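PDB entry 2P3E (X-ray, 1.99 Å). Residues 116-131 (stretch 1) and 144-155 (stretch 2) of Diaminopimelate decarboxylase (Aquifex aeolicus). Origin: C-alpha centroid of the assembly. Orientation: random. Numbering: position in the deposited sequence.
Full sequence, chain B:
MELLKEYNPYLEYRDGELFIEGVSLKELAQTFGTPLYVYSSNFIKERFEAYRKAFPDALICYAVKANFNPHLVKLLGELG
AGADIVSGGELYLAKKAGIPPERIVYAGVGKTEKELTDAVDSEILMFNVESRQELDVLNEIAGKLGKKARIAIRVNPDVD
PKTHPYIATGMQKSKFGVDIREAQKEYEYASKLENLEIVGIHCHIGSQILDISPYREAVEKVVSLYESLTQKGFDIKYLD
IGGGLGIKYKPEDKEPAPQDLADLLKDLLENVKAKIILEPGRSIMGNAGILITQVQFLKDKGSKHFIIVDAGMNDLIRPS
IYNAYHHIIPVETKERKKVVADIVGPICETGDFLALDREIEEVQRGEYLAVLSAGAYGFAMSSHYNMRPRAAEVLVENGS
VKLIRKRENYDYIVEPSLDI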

# COMPACT_ATOMS: atom_id res chain seq x y z
N LEU B 116 -22.70 8.57 1.12
CA LEU B 116 -24.09 8.18 0.81
C LEU B 116 -24.94 9.39 0.43
O LEU B 116 -25.69 9.35 -0.55
CB LEU B 116 -24.70 7.41 1.97
CG LEU B 116 -24.27 5.95 2.20
CD1 LEU B 116 -25.10 5.37 3.32
CD2 LEU B 116 -24.49 5.13 0.94
N THR B 117 -24.79 10.49 1.18
CA THR B 117 -25.51 11.74 0.87
C THR B 117 -25.18 12.23 -0.53
O THR B 117 -26.09 12.57 -1.31
CB THR B 117 -25.25 12.86 1.92
OG1 THR B 117 -25.52 12.37 3.23
CG2 THR B 117 -26.17 14.07 1.68
N ASP B 118 -23.89 12.25 -0.87
CA ASP B 118 -23.44 12.67 -2.19
C ASP B 118 -24.00 11.80 -3.32
O ASP B 118 -24.41 12.32 -4.36
CB ASP B 118 -21.91 12.69 -2.24
CG ASP B 118 -21.32 13.84 -1.44
OD1 ASP B 118 -22.07 14.69 -0.90
OD2 ASP B 118 -20.08 13.90 -1.34
N ALA B 119 -24.01 10.49 -3.11
CA ALA B 119 -24.49 9.57 -4.14
C ALA B 119 -26.01 9.67 -4.31
O ALA B 119 -26.51 9.64 -5.42
CB ALA B 119 -24.06 8.13 -3.82
N VAL B 120 -26.74 9.77 -3.21
CA VAL B 120 -28.21 9.92 -3.28
C VAL B 120 -28.52 11.22 -4.02
O VAL B 120 -29.29 11.23 -4.98
CB VAL B 120 -28.87 9.88 -1.88
CG1 VAL B 120 -30.34 10.32 -1.94
CG2 VAL B 120 -28.77 8.47 -1.31
N ASP B 121 -27.87 12.30 -3.59
CA ASP B 121 -27.99 13.61 -4.26
C ASP B 121 -27.64 13.58 -5.75
O ASP B 121 -28.29 14.26 -6.56
CB ASP B 121 -27.12 14.64 -3.53
CG ASP B 121 -27.73 16.01 -3.57
OD1 ASP B 121 -27.37 16.78 -4.49
OD2 ASP B 121 -28.59 16.32 -2.72
N SER B 122 -26.63 12.78 -6.11
CA SER B 122 -26.22 12.64 -7.49
C SER B 122 -27.22 11.81 -8.31
O SER B 122 -27.09 11.74 -9.52
CB SER B 122 -24.82 12.02 -7.59
OG SER B 122 -23.85 12.86 -6.99
N GLU B 123 -28.21 11.20 -7.64
CA GLU B 123 -29.19 10.34 -8.31
C GLU B 123 -28.53 9.21 -9.13
O GLU B 123 -28.82 9.01 -10.31
CB GLU B 123 -30.15 11.18 -9.18
CG GLU B 123 -31.01 12.17 -8.39
CD GLU B 123 -32.26 11.53 -7.73
OE1 GLU B 123 -32.46 10.29 -7.78
OE2 GLU B 123 -33.06 12.29 -7.16
N ILE B 124 -27.63 8.46 -8.49
CA ILE B 124 -26.94 7.36 -9.18
C ILE B 124 -27.96 6.28 -9.55
O ILE B 124 -29.06 6.27 -8.99
CB ILE B 124 -25.76 6.77 -8.35
CG1 ILE B 124 -26.28 6.18 -7.03
CG2 ILE B 124 -24.68 7.84 -8.12
CD1 ILE B 124 -25.31 5.21 -6.37
N LEU B 125 -27.60 5.39 -10.48
CA LEU B 125 -28.52 4.37 -10.98
C LEU B 125 -29.03 3.47 -9.86
O LEU B 125 -30.25 3.25 -9.72
CB LEU B 125 -27.86 3.55 -12.10
CG LEU B 125 -28.72 2.49 -12.80
CD1 LEU B 125 -29.97 3.11 -13.49
CD2 LEU B 125 -27.88 1.73 -13.82
N MET B 126 -28.10 2.99 -9.04
CA MET B 126 -28.41 1.96 -8.08
C MET B 126 -27.34 1.84 -6.99
O MET B 126 -26.14 1.83 -7.30
CB MET B 126 -28.52 0.64 -8.84
CG MET B 126 -29.08 -0.53 -8.10
SD MET B 126 -29.54 -1.76 -9.32
CE MET B 126 -28.00 -2.64 -9.68
N PHE B 127 -27.79 1.73 -5.74
CA PHE B 127 -26.95 1.28 -4.62
C PHE B 127 -27.03 -0.25 -4.49
O PHE B 127 -28.13 -0.82 -4.36
CB PHE B 127 -27.42 1.90 -3.31
CG PHE B 127 -27.20 3.38 -3.23
CD1 PHE B 127 -26.04 3.90 -2.66
CD2 PHE B 127 -28.15 4.27 -3.74
CE1 PHE B 127 -25.84 5.29 -2.59
CE2 PHE B 127 -27.96 5.66 -3.68
CZ PHE B 127 -26.81 6.16 -3.10
N ASN B 128 -25.88 -0.90 -4.55
CA ASN B 128 -25.78 -2.32 -4.24
C ASN B 128 -25.51 -2.49 -2.75
O ASN B 128 -24.38 -2.31 -2.27
CB ASN B 128 -24.74 -3.03 -5.12
CG ASN B 128 -25.14 -3.04 -6.58
OD1 ASN B 128 -26.32 -3.21 -6.91
ND2 ASN B 128 -24.17 -2.85 -7.46
N VAL B 129 -26.58 -2.84 -2.04
CA VAL B 129 -26.62 -2.76 -0.60
C VAL B 129 -26.03 -4.00 0.05
O VAL B 129 -26.32 -5.15 -0.35
CB VAL B 129 -28.07 -2.46 -0.09
CG1 VAL B 129 -28.13 -2.50 1.40
CG2 VAL B 129 -28.53 -1.06 -0.55
N GLU B 130 -25.21 -3.74 1.06
CA GLU B 130 -24.38 -4.72 1.74
C GLU B 130 -24.88 -5.09 3.15
O GLU B 130 -24.40 -6.06 3.73
CB GLU B 130 -22.94 -4.19 1.82
CG GLU B 130 -22.23 -4.11 0.47
CD GLU B 130 -21.82 -5.47 -0.09
OE1 GLU B 130 -21.97 -6.51 0.60
OE2 GLU B 130 -21.32 -5.49 -1.23
N SER B 131 -25.84 -4.32 3.69
CA SER B 131 -26.43 -4.66 4.99
C SER B 131 -27.83 -4.07 5.19
O SER B 131 -28.23 -3.13 4.52
CB SER B 131 -25.52 -4.22 6.15
OG SER B 131 -25.39 -2.80 6.14
N LYS B 144 -34.25 12.75 4.05
CA LYS B 144 -33.71 14.07 4.38
C LYS B 144 -33.45 14.95 3.15
O LYS B 144 -33.50 16.18 3.24
CB LYS B 144 -32.43 13.94 5.22
CG LYS B 144 -32.66 13.57 6.67
N LEU B 145 -33.18 14.31 2.02
CA LEU B 145 -32.91 15.03 0.78
C LEU B 145 -34.17 15.21 -0.08
O LEU B 145 -34.12 15.82 -1.15
CB LEU B 145 -31.80 14.32 -0.02
CG LEU B 145 -30.31 14.53 0.32
CD1 LEU B 145 -29.99 14.28 1.79
CD2 LEU B 145 -29.42 13.64 -0.55
N GLY B 146 -35.29 14.68 0.42
CA GLY B 146 -36.54 14.61 -0.35
C GLY B 146 -36.35 13.88 -1.66
O GLY B 146 -36.92 14.26 -2.70
N LYS B 147 -35.52 12.84 -1.63
CA LYS B 147 -35.22 12.07 -2.84
C LYS B 147 -35.54 10.60 -2.60
O LYS B 147 -35.88 10.19 -1.49
CB LYS B 147 -33.75 12.24 -3.24
CG LYS B 147 -33.41 13.59 -3.88
CD LYS B 147 -32.14 13.48 -4.73
CE LYS B 147 -31.44 14.80 -4.93
NZ LYS B 147 -32.34 15.93 -5.27
N LYS B 148 -35.44 9.80 -3.66
CA LYS B 148 -35.48 8.35 -3.55
C LYS B 148 -34.09 7.78 -3.81
O LYS B 148 -33.35 8.29 -4.65
CB LYS B 148 -36.46 7.76 -4.57
CG LYS B 148 -37.90 8.22 -4.43
CD LYS B 148 -38.52 7.80 -3.12
CE LYS B 148 -40.02 8.12 -3.09
NZ LYS B 148 -40.78 6.95 -3.62
N ALA B 149 -33.73 6.73 -3.06
CA ALA B 149 -32.53 5.94 -3.35
C ALA B 149 -32.94 4.63 -4.00
O ALA B 149 -33.72 3.88 -3.43
CB ALA B 149 -31.72 5.68 -2.08
N ARG B 150 -32.41 4.37 -5.20
CA ARG B 150 -32.68 3.13 -5.91
C ARG B 150 -31.72 2.05 -5.43
O ARG B 150 -30.50 2.27 -5.37
CB ARG B 150 -32.54 3.34 -7.41
CG ARG B 150 -33.72 4.03 -8.08
CD ARG B 150 -33.34 4.46 -9.49
NE ARG B 150 -32.27 5.46 -9.43
CZ ARG B 150 -32.48 6.77 -9.31
NH1 ARG B 150 -33.72 7.24 -9.25
NH2 ARG B 150 -31.45 7.60 -9.24
N ILE B 151 -32.25 0.89 -5.07
CA ILE B 151 -31.43 -0.16 -4.47
C ILE B 151 -31.51 -1.55 -5.14
O ILE B 151 -32.52 -1.92 -5.78
CB ILE B 151 -31.73 -0.34 -2.95
CG1 ILE B 151 -33.16 -0.85 -2.76
CG2 ILE B 151 -31.47 0.97 -2.16
CD1 ILE B 151 -33.34 -1.67 -1.48
N ALA B 152 -30.42 -2.29 -4.96
CA ALA B 152 -30.36 -3.72 -5.17
C ALA B 152 -29.78 -4.32 -3.91
O ALA B 152 -29.02 -3.67 -3.20
CB ALA B 152 -29.46 -4.04 -6.35
N ILE B 153 -30.12 -5.58 -3.62
CA ILE B 153 -29.43 -6.30 -2.55
C ILE B 153 -28.29 -7.10 -3.17
O ILE B 153 -28.47 -7.77 -4.20
CB ILE B 153 -30.40 -7.25 -1.75
CG1 ILE B 153 -31.55 -6.46 -1.10
CG2 ILE B 153 -29.62 -8.06 -0.68
CD1 ILE B 153 -31.12 -5.36 -0.18
N ARG B 154 -27.10 -7.02 -2.55
CA ARG B 154 -26.01 -7.89 -2.95
C ARG B 154 -26.22 -9.29 -2.40
O ARG B 154 -26.21 -9.48 -1.18
CB ARG B 154 -24.64 -7.38 -2.51
CG ARG B 154 -23.56 -8.28 -3.14
CD ARG B 154 -22.20 -7.99 -2.62
NE ARG B 154 -21.18 -8.90 -3.17
CZ ARG B 154 -19.89 -8.59 -3.23
NH1 ARG B 154 -19.47 -7.40 -2.81
NH2 ARG B 154 -19.01 -9.45 -3.73
N VAL B 155 -26.39 -10.25 -3.30
CA VAL B 155 -26.65 -11.64 -2.92
C VAL B 155 -25.45 -12.52 -3.21
O VAL B 155 -24.75 -12.30 -4.21
CB VAL B 155 -27.97 -12.20 -3.57
CG1 VAL B 155 -29.16 -11.25 -3.30
CG2 VAL B 155 -27.82 -12.41 -5.06
O HOH W 1 -30.82 8.95 -5.44
O HOH W 2 -35.25 10.82 -6.26
O HOH W 3 -30.35 6.24 -6.26
O HOH W 4 -26.08 -7.65 0.90

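What fills the apolar centre of the contact? Phe 127, Val 129, Ile 151 and Ile 153 share one face of the sheet formed where the two parallel strands pair. Val 129 CG2 lies 3.9 Å from Ile 151 CG2, and Val 129 CB 4.2 Å from Ile 153 CD1, so valine spans two neighbours on the facing strand. Ala 149 CB is 4.1 Å from both Phe 127 CE2 and Val 120 CG2, which carries the apolar layer from sheet to helix. There Val 120 CG1 meets Leu 145 CD2 at 3.7 Å.

What holds the two strands side by side? Four nearly straight backbone hydrogen bonds alternate along them. Phe 127 N donates to Arg 150 O and Ala 152 N to Phe 127 O, both at 2.8 Å; Val 129 N then donates to Ala 152 O at 2.8 Å and Arg 154 N to Val 129 O at 3.0 Å. Phe 127 and Val 129 thus each bond through both N and O, the usual parallel pattern.

What lies on the other face? Asn 128 pairs with Ala 152 there, its OD1 3.3 Å from Ala 152 CB; buried, that oxygen has no hydrogen-bonding partner in the model. Met 126 SD also reaches Ala 152 CB, at 3.7 Å.

How is the polar edge closed? Just before strand 126-129, backbone oxygens are gathered by the Arg 150 guanidinium around its edge: NH2 donates to Ile 124 O at 2.7 Å and NE to Leu 125 O at 3.0 Å. Arg 150 NH2 also forms a salt bridge with Glu 123 OE1 at 3.2 Å. Arginine thereby ties down the segment leading into strand 126-129. A water bridges Ile 124 O and Arg 150 N, 3.0 Å from each. Beyond the other end of strand 126-129, Arg 154 NH1 forms a salt bridge with Glu 130 OE2 at 3.1 Å.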